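Local coordinates for putative ManD family dehydratase (Pantoea ananatis, PDB 3T6C), which dehydrates D-gluconate to 2-dehydro-3-deoxy-D-gluconate with low, magnesium-dependent activity that is unlikely to matter for gluconate breakdown in the cell, at residues Glu264-Val275 with Gln289-Glu298; Pro219-Phe230 with Leu243-Ile251. All blocks are in the same frame, centred on the assembly; numbering follows the deposited sequence.

In the fold
Contact 1 pairs strand 270-272 in parallel with 294-296; contact 2 sets helix 219-237 against strand 242-246, with no backbone-to-backbone hydrogen bond between them; mostly side chains make the contact. Both belong to one enolase-superfamily barrel and illustrate its principle, catalytic groups placed where the strands end. They meet because strands 242-246 and 270-272 are neighbours in the sheet, with Glu272 N close to His245 O. Both are buried, with one partly exposed residue each, Glu264 and Ala223. Contact 1 rests on backbone hydrogen bonds and carboxylates, contact 2 on aromatic and apolar packing round a Tyr-His bond. Contact 1 brings two carboxylates to the magnesium ion, contact 2 the third, Asp246, and water 5 belongs to both.

Contact 1 (Glu264-Val275 with Gln289-Glu298); sequences EPYQLFFLEDPV and QSSTPIAMGE. With MG (magnesium ion), chain C; GCO (D-gluconic acid), chain D.
Glu272 and Glu298 each give one carboxylate oxygen to the magnesium ion at the C-terminal ends of neighbouring parallel strands, the usual metal site of an enolase-superfamily barrel. The strands belong to a beta-alpha-beta unit whose helix is 283-289. Glu272 OE2 and Glu298 OE1 lie 2.9 Å apart, a closeness that the shared cation probably makes tolerable; their carboxylate planes are turned 62° apart. Asp246, a water and two oxygens of D-gluconate complete the shell. Arg319 NH2 hydrogen-bonds Glu272 OE2, and Tyr103 OH of a neighbouring subunit hydrogen-bonds Glu298 OE2, so both metal ligands have a second partner.

Behind them, Asp273 takes a weak bond from Gly297 N through OD1, while its OD2 accepts from the metal-bound water at 2.7 Å. This second-shell carboxylate is placed to orient the coordinated water and, more weakly, the backbone leading into Glu298. The pairing beneath runs from Leu271 N to Pro293 O (2.8 Å), from Ala295 N to Leu271 O and from Asp273 N to Ala295 O.

On the Glu272 side of the sheet, Ala295 CB sits 3.6 Å from the centroid of the Phe270 ring, over its face, in a CH-pi contact. With CG between the backbone N and carbonyl carbon (chi1 66°), that ring lies across the neighbouring strand. At the far end, the extended Glu264 side chain bridges to the ST turn in which Ser290 OG accepts from Thr292 N: Ser290 OG meets the anti lone pair of Glu264 OE2 at 2.8 Å, and Ser291 N reaches the same oxygen from above the carboxylate plane at 2.9 Å.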
loop_
_atom_site.group_PDB
_atom_site.type_symbol
_atom_site.label_atom_id
_atom_site.label_comp_id
_atom_site.label_asym_id
_atom_site.label_seq_id
_atom_site.Cartn_x
_atom_site.Cartn_y
_atom_site.Cartn_z
ATOM N N GLU A 264 -24.984 6.337 -13.322
ATOM C CA GLU A 264 -25.314 6.641 -11.919
ATOM C C GLU A 264 -26.671 7.356 -11.748
ATOM O O GLU A 264 -27.417 6.970 -10.872
ATOM C CB GLU A 264 -24.165 7.475 -11.301
ATOM C CG GLU A 264 -23.016 6.579 -10.927
ATOM C CD GLU A 264 -21.794 7.295 -10.418
ATOM O OE1 GLU A 264 -21.883 8.495 -10.016
ATOM O OE2 GLU A 264 -20.721 6.655 -10.382
ATOM N N PRO A 265 -27.023 8.343 -12.609
ATOM C CA PRO A 265 -28.320 9.016 -12.371
ATOM C C PRO A 265 -29.520 8.069 -12.544
ATOM O O PRO A 265 -30.621 8.464 -12.148
ATOM C CB PRO A 265 -28.404 10.049 -13.500
ATOM C CG PRO A 265 -26.981 10.230 -13.993
ATOM C CD PRO A 265 -26.246 8.955 -13.699
ATOM N N TYR A 266 -29.345 6.930 -13.196
ATOM C CA TYR A 266 -30.470 6.030 -13.481
ATOM C C TYR A 266 -30.567 4.901 -12.457
ATOM O O TYR A 266 -31.530 4.155 -12.470
ATOM C CB TYR A 266 -30.359 5.481 -14.929
ATOM C CG TYR A 266 -30.092 6.647 -15.858
ATOM C CD1 TYR A 266 -31.016 7.708 -15.960
ATOM C CD2 TYR A 266 -28.905 6.730 -16.545
ATOM C CE1 TYR A 266 -30.737 8.816 -16.794
ATOM C CE2 TYR A 266 -28.642 7.826 -17.375
ATOM C CZ TYR A 266 -29.548 8.858 -17.464
ATOM O OH TYR A 266 -29.240 9.914 -18.291
ATOM N N GLN A 267 -29.620 4.844 -11.520
ATOM C CA GLN A 267 -29.685 3.952 -10.349
ATOM C C GLN A 267 -30.012 2.510 -10.747
ATOM O O GLN A 267 -31.015 1.916 -10.337
ATOM C CB GLN A 267 -30.645 4.490 -9.291
ATOM C CG GLN A 267 -30.092 5.760 -8.644
ATOM C CD GLN A 267 -31.116 6.387 -7.744
ATOM O OE1 GLN A 267 -31.223 6.022 -6.572
ATOM N NE2 GLN A 267 -31.914 7.289 -8.297
ATOM N N LEU A 268 -29.104 1.910 -11.514
ATOM C CA LEU A 268 -29.287 0.523 -11.903
ATOM C C LEU A 268 -29.097 -0.391 -10.701
ATOM O O LEU A 268 -28.267 -0.115 -9.808
ATOM C CB LEU A 268 -28.274 0.121 -12.986
ATOM C CG LEU A 268 -28.777 0.431 -14.416
ATOM C CD1 LEU A 268 -29.033 1.913 -14.655
ATOM C CD2 LEU A 268 -27.745 -0.075 -15.387
ATOM N N PHE A 269 -29.821 -1.512 -10.703
ATOM C CA PHE A 269 -29.642 -2.511 -9.666
ATOM C C PHE A 269 -28.219 -3.086 -9.783
ATOM O O PHE A 269 -27.526 -3.265 -8.762
ATOM C CB PHE A 269 -30.733 -3.605 -9.790
ATOM C CG PHE A 269 -30.643 -4.663 -8.742
ATOM C CD1 PHE A 269 -31.216 -4.458 -7.503
ATOM C CD2 PHE A 269 -30.073 -5.904 -9.036
ATOM C CE1 PHE A 269 -31.169 -5.439 -6.500
ATOM C CE2 PHE A 269 -30.009 -6.893 -8.009
ATOM C CZ PHE A 269 -30.551 -6.638 -6.762
ATOM N N PHE A 270 -27.803 -3.405 -11.003
ATOM C CA PHE A 270 -26.379 -3.607 -11.254
ATOM C C PHE A 270 -26.032 -3.431 -12.719
ATOM O O PHE A 270 -26.911 -3.557 -13.567
ATOM C CB PHE A 270 -25.819 -4.911 -10.636
ATOM C CG PHE A 270 -26.342 -6.257 -11.204
ATOM C CD1 PHE A 270 -26.253 -6.624 -12.540
ATOM C CD2 PHE A 270 -26.841 -7.220 -10.310
ATOM C CE1 PHE A 270 -26.642 -7.915 -13.014
ATOM C CE2 PHE A 270 -27.245 -8.501 -10.772
ATOM C CZ PHE A 270 -27.153 -8.851 -12.113
ATOM N N LEU A 271 -24.766 -3.123 -12.975
ATOM C CA LEU A 271 -24.120 -3.187 -14.313
ATOM C C LEU A 271 -23.242 -4.430 -14.290
ATOM O O LEU A 271 -22.353 -4.554 -13.401
ATOM C CB LEU A 271 -23.275 -1.937 -14.549
ATOM C CG LEU A 271 -22.443 -1.954 -15.829
ATOM C CD1 LEU A 271 -23.397 -2.012 -17.076
ATOM C CD2 LEU A 271 -21.548 -0.720 -15.848
ATOM N N GLU A 272 -23.487 -5.330 -15.236
ATOM C CA GLU A 272 -22.854 -6.656 -15.190
ATOM C C GLU A 272 -21.688 -6.753 -16.204
ATOM O O GLU A 272 -21.730 -6.189 -17.333
ATOM C CB GLU A 272 -23.915 -7.721 -15.485
ATOM C CG GLU A 272 -23.433 -9.166 -15.594
ATOM C CD GLU A 272 -24.550 -10.034 -16.111
ATOM O OE1 GLU A 272 -25.742 -9.597 -16.033
ATOM O OE2 GLU A 272 -24.252 -11.187 -16.514
ATOM N N ASP A 273 -20.636 -7.434 -15.796
ATOM C CA ASP A 273 -19.456 -7.763 -16.613
ATOM C C ASP A 273 -18.895 -6.557 -17.364
ATOM O O ASP A 273 -18.700 -6.584 -18.586
ATOM C CB ASP A 273 -19.743 -8.930 -17.568
ATOM C CG ASP A 273 -19.906 -10.290 -16.819
ATOM O OD1 ASP A 273 -19.873 -10.314 -15.571
ATOM O OD2 ASP A 273 -20.080 -11.357 -17.490
ATOM N N PRO A 274 -18.601 -5.492 -16.620
ATOM C CA PRO A 274 -17.980 -4.345 -17.304
ATOM C C PRO A 274 -16.571 -4.702 -17.837
ATOM O O PRO A 274 -16.092 -3.992 -18.755
ATOM C CB PRO A 274 -17.849 -3.320 -16.155
ATOM C CG PRO A 274 -17.712 -4.204 -14.874
ATOM C CD PRO A 274 -18.819 -5.234 -15.182
ATOM N N VAL A 275 -15.926 -5.750 -17.296
ATOM C CA VAL A 275 -14.616 -6.187 -17.793
ATOM C C VAL A 275 -14.628 -7.715 -17.987
ATOM O O VAL A 275 -15.405 -8.449 -17.355
ATOM C CB VAL A 275 -13.407 -5.797 -16.899
ATOM C CG1 VAL A 275 -13.342 -4.262 -16.720
ATOM C CG2 VAL A 275 -13.489 -6.486 -15.542
ATOM N N GLN A 289 -14.031 5.448 -8.580
ATOM C CA GLN A 289 -14.792 6.478 -9.336
ATOM C C GLN A 289 -16.297 6.352 -9.266
ATOM O O GLN A 289 -16.990 7.386 -9.284
ATOM C CB GLN A 289 -14.298 6.643 -10.770
ATOM C CG GLN A 289 -12.835 7.056 -10.805
ATOM C CD GLN A 289 -12.413 7.495 -12.196
ATOM O OE1 GLN A 289 -13.229 8.015 -12.986
ATOM N NE2 GLN A 289 -11.125 7.312 -12.502
ATOM N N SER A 290 -16.821 5.145 -9.468
ATOM C CA SER A 290 -18.273 4.947 -9.689
ATOM C C SER A 290 -18.986 4.298 -8.516
ATOM O O SER A 290 -18.429 3.425 -7.837
ATOM C CB SER A 290 -18.506 4.067 -10.908
ATOM O OG SER A 290 -19.917 4.034 -11.151
ATOM N N SER A 291 -20.222 4.751 -8.265
ATOM C CA SER A 291 -21.135 4.136 -7.290
ATOM C C SER A 291 -22.238 3.260 -7.933
ATOM O O SER A 291 -23.171 2.856 -7.234
ATOM C CB SER A 291 -21.676 5.215 -6.358
ATOM O OG SER A 291 -22.224 6.257 -7.155
ATOM N N THR A 292 -22.191 3.025 -9.253
ATOM C CA THR A 292 -23.143 2.078 -9.853
ATOM C C THR A 292 -22.790 0.662 -9.369
ATOM O O THR A 292 -21.631 0.262 -9.418
ATOM C CB THR A 292 -23.010 2.147 -11.374
ATOM O OG1 THR A 292 -23.566 3.415 -11.833
ATOM C CG2 THR A 292 -23.673 0.939 -12.085
ATOM N N PRO A 293 -23.767 -0.102 -8.863
ATOM C CA PRO A 293 -23.387 -1.443 -8.406
ATOM C C PRO A 293 -22.877 -2.339 -9.528
ATOM O O PRO A 293 -23.376 -2.212 -10.673
ATOM C CB PRO A 293 -24.707 -1.994 -7.811
ATOM C CG PRO A 293 -25.544 -0.751 -7.486
ATOM C CD PRO A 293 -25.188 0.205 -8.595
ATOM N N ILE A 294 -21.926 -3.218 -9.213
ATOM C CA ILE A 294 -21.236 -4.011 -10.229
ATOM C C ILE A 294 -21.444 -5.502 -9.965
ATOM O O ILE A 294 -21.277 -5.964 -8.854
ATOM C CB ILE A 294 -19.708 -3.714 -10.216
ATOM C CG1 ILE A 294 -19.449 -2.234 -10.597
ATOM C CG2 ILE A 294 -18.934 -4.619 -11.197
ATOM C CD1 ILE A 294 -19.953 -1.824 -11.979
ATOM N N ALA A 295 -21.796 -6.243 -11.018
ATOM C CA ALA A 295 -21.866 -7.707 -10.954
ATOM C C ALA A 295 -20.799 -8.274 -11.879
ATOM O O ALA A 295 -20.577 -7.756 -12.984
ATOM C CB ALA A 295 -23.242 -8.212 -11.420
ATOM N N MET A 296 -20.141 -9.362 -11.437
ATOM C CA MET A 296 -19.146 -10.027 -12.274
ATOM C C MET A 296 -19.197 -11.489 -12.026
ATOM O O MET A 296 -19.405 -11.928 -10.884
ATOM C CB MET A 296 -17.700 -9.600 -11.863
ATOM C CG MET A 296 -17.236 -8.200 -12.308
ATOM S SD MET A 296 -16.771 -8.128 -14.053
ATOM C CE MET A 296 -15.438 -9.327 -14.123
ATOM N N GLY A 297 -18.804 -12.223 -13.068
ATOM C CA GLY A 297 -18.310 -13.573 -12.853
ATOM C C GLY A 297 -18.944 -14.792 -13.463
ATOM O O GLY A 297 -18.525 -15.894 -13.108
ATOM N N GLU A 298 -19.901 -14.648 -14.363
ATOM C CA GLU A 298 -20.445 -15.857 -15.021
ATOM C C GLU A 298 -19.340 -16.648 -15.712
ATOM O O GLU A 298 -19.475 -17.880 -15.863
ATOM C CB GLU A 298 -21.572 -15.514 -16.039
ATOM C CG GLU A 298 -21.029 -14.789 -17.260
ATOM C CD GLU A 298 -22.127 -14.193 -18.133
ATOM O OE1 GLU A 298 -23.046 -13.551 -17.602
ATOM O OE2 GLU A 298 -22.099 -14.357 -19.359
HETATM MG MG MG C . -24.170 -11.906 -18.433
HETATM C C1 GCO D . -26.251 -13.878 -18.992
HETATM C C2 GCO D . -25.125 -14.324 -19.847
HETATM C C3 GCO D . -25.513 -15.263 -20.973
HETATM C C4 GCO D . -24.283 -15.878 -21.607
HETATM C C5 GCO D . -24.569 -17.305 -22.004
HETATM C C6 GCO D . -23.378 -18.010 -22.629
HETATM O O1A GCO D . -27.311 -14.560 -18.865
HETATM O O1B GCO D . -26.072 -12.854 -18.255
HETATM O O2 GCO D . -24.323 -13.216 -20.160
HETATM O O3 GCO D . -26.244 -14.509 -21.868
HETATM O O4 GCO D . -23.949 -15.102 -22.744
HETATM O O5 GCO D . -24.966 -17.998 -20.880
HETATM O O6 GCO D . -23.612 -19.361 -22.975
HETATM O O HOH W 1 -19.132 9.271 -10.047
HETATM O O HOH W 2 -26.531 3.230 -11.819
HETATM O O HOH W 3 -17.970 -12.820 -16.010
HETATM O O HOH W 4 -21.675 -12.326 -15.097
HETATM O O HOH W 5 -22.307 -11.134 -19.006
#

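Contact 2 (Pro219-Phe230 with Leu243-Ile251); sequences PEAYAKSIPRLF and LLHDAHERI. With MG (magnesium ion), chain C; GCO (D-gluconic acid), chain D.
Tyr222 and His245 share the one hydrogen bond across this helix-on-strand contact of the barrel, 2.7 Å from Tyr222 OH to His245 NE2. The side chains arrive from opposite directions and their rings meet rim to rim, planes 24° apart. His245 extends with CG anti to the backbone N (chi1 -177°), which carries the imidazole off the strand to the helix.

Most of the rest is apolar packing. Ile226 CG2 makes a CH-pi contact over one face of the imidazole, 4.1 Å from its centroid, and Ile226 CD1 comes to 3.4 Å from His245 CE1. Phe230 approaches His245 obliquely, with CZ 3.7 Å from His245 CB, and puts its edge against Leu243 CB. Toward the N-terminal end of the helix, Ile251 CG2 meets the edge of the Tyr222 ring at CD2, 3.6 Å away.

Asp246 points away from the helix, to the magnesium ion; in the turn that follows, His248, probably a proton donor or acceptor as in relatives, hydrogen-bonds D-gluconate O4 through NE2 at 2.9 Å. Both nitrogens of the His245 imidazole are hydrogen-bonded, to Cys176 O and Tyr222 OH, which probably fixes the ring's rotation, while the next residue, Asp246, serves the metal.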
loop_
_atom_site.group_PDB
_atom_site.type_symbol
_atom_site.label_atom_id
_atom_site.label_comp_id
_atom_site.label_asym_id
_atom_site.label_seq_id
_atom_site.Cartn_x
_atom_site.Cartn_y
_atom_site.Cartn_z
ATOM N N PRO A 219 -18.219 -1.267 -30.495
ATOM C CA PRO A 219 -18.182 -0.981 -29.058
ATOM C C PRO A 219 -18.451 0.477 -28.714
ATOM O O PRO A 219 -19.010 0.685 -27.642
ATOM C CB PRO A 219 -16.758 -1.342 -28.625
ATOM C CG PRO A 219 -16.025 -1.833 -29.823
ATOM C CD PRO A 219 -16.936 -1.786 -31.032
ATOM N N GLU A 220 -18.002 1.423 -29.527
ATOM C CA GLU A 220 -18.162 2.839 -29.226
ATOM C C GLU A 220 -19.629 3.213 -29.375
ATOM O O GLU A 220 -20.197 3.894 -28.504
ATOM C CB GLU A 220 -17.290 3.688 -30.149
ATOM C CG GLU A 220 -15.819 3.760 -29.624
ATOM C CD GLU A 220 -14.955 2.673 -30.146
ATOM O OE1 GLU A 220 -15.394 2.024 -31.156
ATOM O OE2 GLU A 220 -13.802 2.494 -29.583
ATOM N N ALA A 221 -20.255 2.764 -30.469
ATOM C CA ALA A 221 -21.663 3.095 -30.678
ATOM C C ALA A 221 -22.529 2.432 -29.627
ATOM O O ALA A 221 -23.505 3.019 -29.149
ATOM C CB ALA A 221 -22.077 2.674 -32.112
ATOM N N TYR A 222 -22.191 1.209 -29.278
ATOM C CA TYR A 222 -22.881 0.505 -28.176
ATOM C C TYR A 222 -22.780 1.331 -26.868
ATOM O O TYR A 222 -23.810 1.652 -26.246
ATOM C CB TYR A 222 -22.309 -0.910 -28.027
ATOM C CG TYR A 222 -22.596 -1.454 -26.646
ATOM C CD1 TYR A 222 -23.895 -1.820 -26.260
ATOM C CD2 TYR A 222 -21.588 -1.569 -25.749
ATOM C CE1 TYR A 222 -24.134 -2.263 -24.919
ATOM C CE2 TYR A 222 -21.803 -2.013 -24.450
ATOM C CZ TYR A 222 -23.063 -2.360 -24.039
ATOM O OH TYR A 222 -23.216 -2.775 -22.723
ATOM N N ALA A 223 -21.562 1.696 -26.444
ATOM C CA ALA A 223 -21.377 2.331 -25.114
ATOM C C ALA A 223 -22.172 3.617 -25.055
ATOM O O ALA A 223 -22.845 3.884 -24.074
ATOM C CB ALA A 223 -19.920 2.628 -24.864
ATOM N N LYS A 224 -22.125 4.402 -26.129
ATOM C CA LYS A 224 -22.851 5.696 -26.121
ATOM C C LYS A 224 -24.366 5.485 -26.084
ATOM O O LYS A 224 -25.095 6.323 -25.538
ATOM C CB LYS A 224 -22.408 6.562 -27.313
ATOM C CG LYS A 224 -20.939 6.959 -27.266
ATOM C CD LYS A 224 -20.542 7.702 -28.551
ATOM C CE LYS A 224 -19.108 8.224 -28.519
ATOM N NZ LYS A 224 -18.133 7.224 -29.012
ATOM N N SER A 225 -24.862 4.382 -26.614
ATOM C CA SER A 225 -26.293 4.181 -26.694
ATOM C C SER A 225 -26.887 3.941 -25.317
ATOM O O SER A 225 -28.095 4.175 -25.100
ATOM C CB SER A 225 -26.635 3.006 -27.633
ATOM O OG SER A 225 -26.476 1.718 -27.013
ATOM N N ILE A 226 -26.060 3.436 -24.405
ATOM C CA ILE A 226 -26.616 2.873 -23.171
ATOM C C ILE A 226 -27.190 3.921 -22.166
ATOM O O ILE A 226 -28.310 3.754 -21.667
ATOM C CB ILE A 226 -25.637 1.848 -22.537
ATOM C CG1 ILE A 226 -25.522 0.578 -23.392
ATOM C CG2 ILE A 226 -26.147 1.356 -21.142
ATOM C CD1 ILE A 226 -26.883 -0.058 -23.876
ATOM N N PRO A 227 -26.429 4.979 -21.839
ATOM C CA PRO A 227 -27.040 5.962 -20.930
ATOM C C PRO A 227 -28.320 6.570 -21.541
ATOM O O PRO A 227 -29.249 6.852 -20.778
ATOM C CB PRO A 227 -25.928 7.021 -20.756
ATOM C CG PRO A 227 -24.646 6.182 -20.922
ATOM C CD PRO A 227 -24.998 5.235 -22.068
ATOM N N ARG A 228 -28.395 6.783 -22.852
ATOM C CA ARG A 228 -29.618 7.278 -23.478
ATOM C C ARG A 228 -30.780 6.300 -23.284
ATOM O O ARG A 228 -31.930 6.728 -22.981
ATOM C CB ARG A 228 -29.385 7.536 -24.986
ATOM C CG ARG A 228 -28.266 8.551 -25.280
ATOM C CD ARG A 228 -28.073 8.930 -26.790
ATOM N NE ARG A 228 -28.524 7.882 -27.707
ATOM C CZ ARG A 228 -27.757 7.248 -28.598
ATOM N NH1 ARG A 228 -26.465 7.557 -28.738
ATOM N NH2 ARG A 228 -28.292 6.292 -29.360
ATOM N N LEU A 229 -30.506 5.005 -23.453
ATOM C CA LEU A 229 -31.544 3.987 -23.222
ATOM C C LEU A 229 -32.106 4.100 -21.813
ATOM O O LEU A 229 -33.324 4.107 -21.610
ATOM C CB LEU A 229 -30.987 2.566 -23.480
ATOM C CG LEU A 229 -31.942 1.424 -23.111
ATOM C CD1 LEU A 229 -33.230 1.354 -23.996
ATOM C CD2 LEU A 229 -31.138 0.149 -23.189
ATOM N N PHE A 230 -31.232 4.171 -20.812
ATOM C CA PHE A 230 -31.694 4.226 -19.436
ATOM C C PHE A 230 -32.355 5.521 -19.041
ATOM O O PHE A 230 -33.299 5.504 -18.241
ATOM C CB PHE A 230 -30.646 3.705 -18.432
ATOM C CG PHE A 230 -30.497 2.216 -18.521
ATOM C CD1 PHE A 230 -31.348 1.407 -17.806
ATOM C CD2 PHE A 230 -29.589 1.636 -19.402
ATOM C CE1 PHE A 230 -31.318 0.042 -17.958
ATOM C CE2 PHE A 230 -29.527 0.253 -19.545
ATOM C CZ PHE A 230 -30.395 -0.548 -18.805
ATOM N N LEU A 243 -33.733 -1.954 -12.558
ATOM C CA LEU A 243 -33.320 -2.160 -13.945
ATOM C C LEU A 243 -31.843 -2.570 -13.944
ATOM O O LEU A 243 -31.038 -2.077 -13.151
ATOM C CB LEU A 243 -33.470 -0.855 -14.736
ATOM C CG LEU A 243 -34.937 -0.324 -14.903
ATOM C CD1 LEU A 243 -34.899 0.972 -15.754
ATOM C CD2 LEU A 243 -35.899 -1.329 -15.489
ATOM N N LEU A 244 -31.492 -3.503 -14.810
ATOM C CA LEU A 244 -30.143 -4.109 -14.860
ATOM C C LEU A 244 -29.621 -4.000 -16.284
ATOM O O LEU A 244 -30.401 -3.888 -17.229
ATOM C CB LEU A 244 -30.218 -5.611 -14.494
ATOM C CG LEU A 244 -30.593 -5.982 -13.059
ATOM C CD1 LEU A 244 -32.078 -5.683 -12.681
ATOM C CD2 LEU A 244 -30.267 -7.415 -12.831
ATOM N N HIS A 245 -28.290 -3.991 -16.451
ATOM C CA HIS A 245 -27.719 -3.998 -17.801
ATOM C C HIS A 245 -26.466 -4.867 -17.798
ATOM O O HIS A 245 -25.700 -4.837 -16.826
ATOM C CB HIS A 245 -27.374 -2.570 -18.314
ATOM C CG HIS A 245 -26.851 -2.577 -19.723
ATOM N ND1 HIS A 245 -27.650 -2.890 -20.814
ATOM C CD2 HIS A 245 -25.592 -2.420 -20.199
ATOM C CE1 HIS A 245 -26.892 -2.876 -21.911
ATOM N NE2 HIS A 245 -25.648 -2.604 -21.564
ATOM N N ASP A 246 -26.266 -5.622 -18.881
ATOM C CA ASP A 246 -25.092 -6.498 -19.004
ATOM C C ASP A 246 -24.173 -5.974 -20.111
ATOM O O ASP A 246 -24.538 -6.022 -21.326
ATOM C CB ASP A 246 -25.605 -7.917 -19.353
ATOM C CG ASP A 246 -24.521 -9.001 -19.284
ATOM O OD1 ASP A 246 -23.307 -8.698 -19.205
ATOM O OD2 ASP A 246 -24.907 -10.205 -19.295
ATOM N N ALA A 247 -22.998 -5.461 -19.724
ATOM C CA ALA A 247 -22.035 -4.964 -20.729
ATOM C C ALA A 247 -21.323 -6.120 -21.419
ATOM O O ALA A 247 -20.777 -5.928 -22.487
ATOM C CB ALA A 247 -21.035 -4.082 -20.049
ATOM N N HIS A 248 -21.318 -7.303 -20.786
ATOM C CA HIS A 248 -20.846 -8.555 -21.434
ATOM C C HIS A 248 -19.469 -8.426 -22.063
ATOM O O HIS A 248 -19.232 -8.858 -23.195
ATOM C CB HIS A 248 -21.868 -9.031 -22.469
ATOM C CG HIS A 248 -21.930 -10.528 -22.640
ATOM N ND1 HIS A 248 -20.977 -11.242 -23.337
ATOM C CD2 HIS A 248 -22.863 -11.428 -22.248
ATOM C CE1 HIS A 248 -21.314 -12.525 -23.362
ATOM N NE2 HIS A 248 -22.455 -12.667 -22.703
ATOM N N GLU A 249 -18.572 -7.773 -21.308
ATOM C CA GLU A 249 -17.137 -7.567 -21.667
ATOM C C GLU A 249 -16.919 -6.948 -23.072
ATOM O O GLU A 249 -15.843 -7.126 -23.637
ATOM C CB GLU A 249 -16.286 -8.869 -21.503
ATOM C CG GLU A 249 -16.711 -10.089 -22.402
ATOM C CD GLU A 249 -15.846 -11.369 -22.235
ATOM O OE1 GLU A 249 -14.922 -11.370 -21.390
ATOM O OE2 GLU A 249 -16.086 -12.345 -23.008
ATOM N N ARG A 250 -17.896 -6.175 -23.574
ATOM C CA ARG A 250 -17.858 -5.743 -24.976
ATOM C C ARG A 250 -17.161 -4.420 -25.214
ATOM O O ARG A 250 -17.155 -3.933 -26.343
ATOM C CB ARG A 250 -19.285 -5.666 -25.538
ATOM C CG ARG A 250 -19.918 -7.013 -25.751
ATOM C CD ARG A 250 -19.274 -7.717 -26.919
ATOM N NE ARG A 250 -19.893 -9.023 -27.247
ATOM C CZ ARG A 250 -20.384 -9.363 -28.433
ATOM N NH1 ARG A 250 -20.413 -8.509 -29.465
ATOM N NH2 ARG A 250 -20.840 -10.610 -28.596
ATOM N N ILE A 251 -16.575 -3.803 -24.186
ATOM C CA ILE A 251 -15.949 -2.486 -24.355
ATOM C C ILE A 251 -14.610 -2.450 -23.601
ATOM O O ILE A 251 -14.330 -3.347 -22.779
ATOM C CB ILE A 251 -16.859 -1.328 -23.845
ATOM C CG1 ILE A 251 -17.214 -1.545 -22.375
ATOM C CG2 ILE A 251 -18.189 -1.289 -24.667
ATOM C CD1 ILE A 251 -18.318 -0.564 -21.878
HETATM MG MG MG C . -24.170 -11.906 -18.433
HETATM C C1 GCO D . -26.251 -13.878 -18.992
HETATM C C2 GCO D . -25.125 -14.324 -19.847
HETATM C C3 GCO D . -25.513 -15.263 -20.973
HETATM C C4 GCO D . -24.283 -15.878 -21.607
HETATM C C5 GCO D . -24.569 -17.305 -22.004
HETATM C C6 GCO D . -23.378 -18.010 -22.629
HETATM O O1A GCO D . -27.311 -14.560 -18.865
HETATM O O1B GCO D . -26.072 -12.854 -18.255
HETATM O O2 GCO D . -24.323 -13.216 -20.160
HETATM O O3 GCO D . -26.244 -14.509 -21.868
HETATM O O4 GCO D . -23.949 -15.102 -22.744
HETATM O O5 GCO D . -24.966 -17.998 -20.880
HETATM O O6 GCO D . -23.612 -19.361 -22.975
HETATM O O HOH W 5 -22.307 -11.134 -19.006
#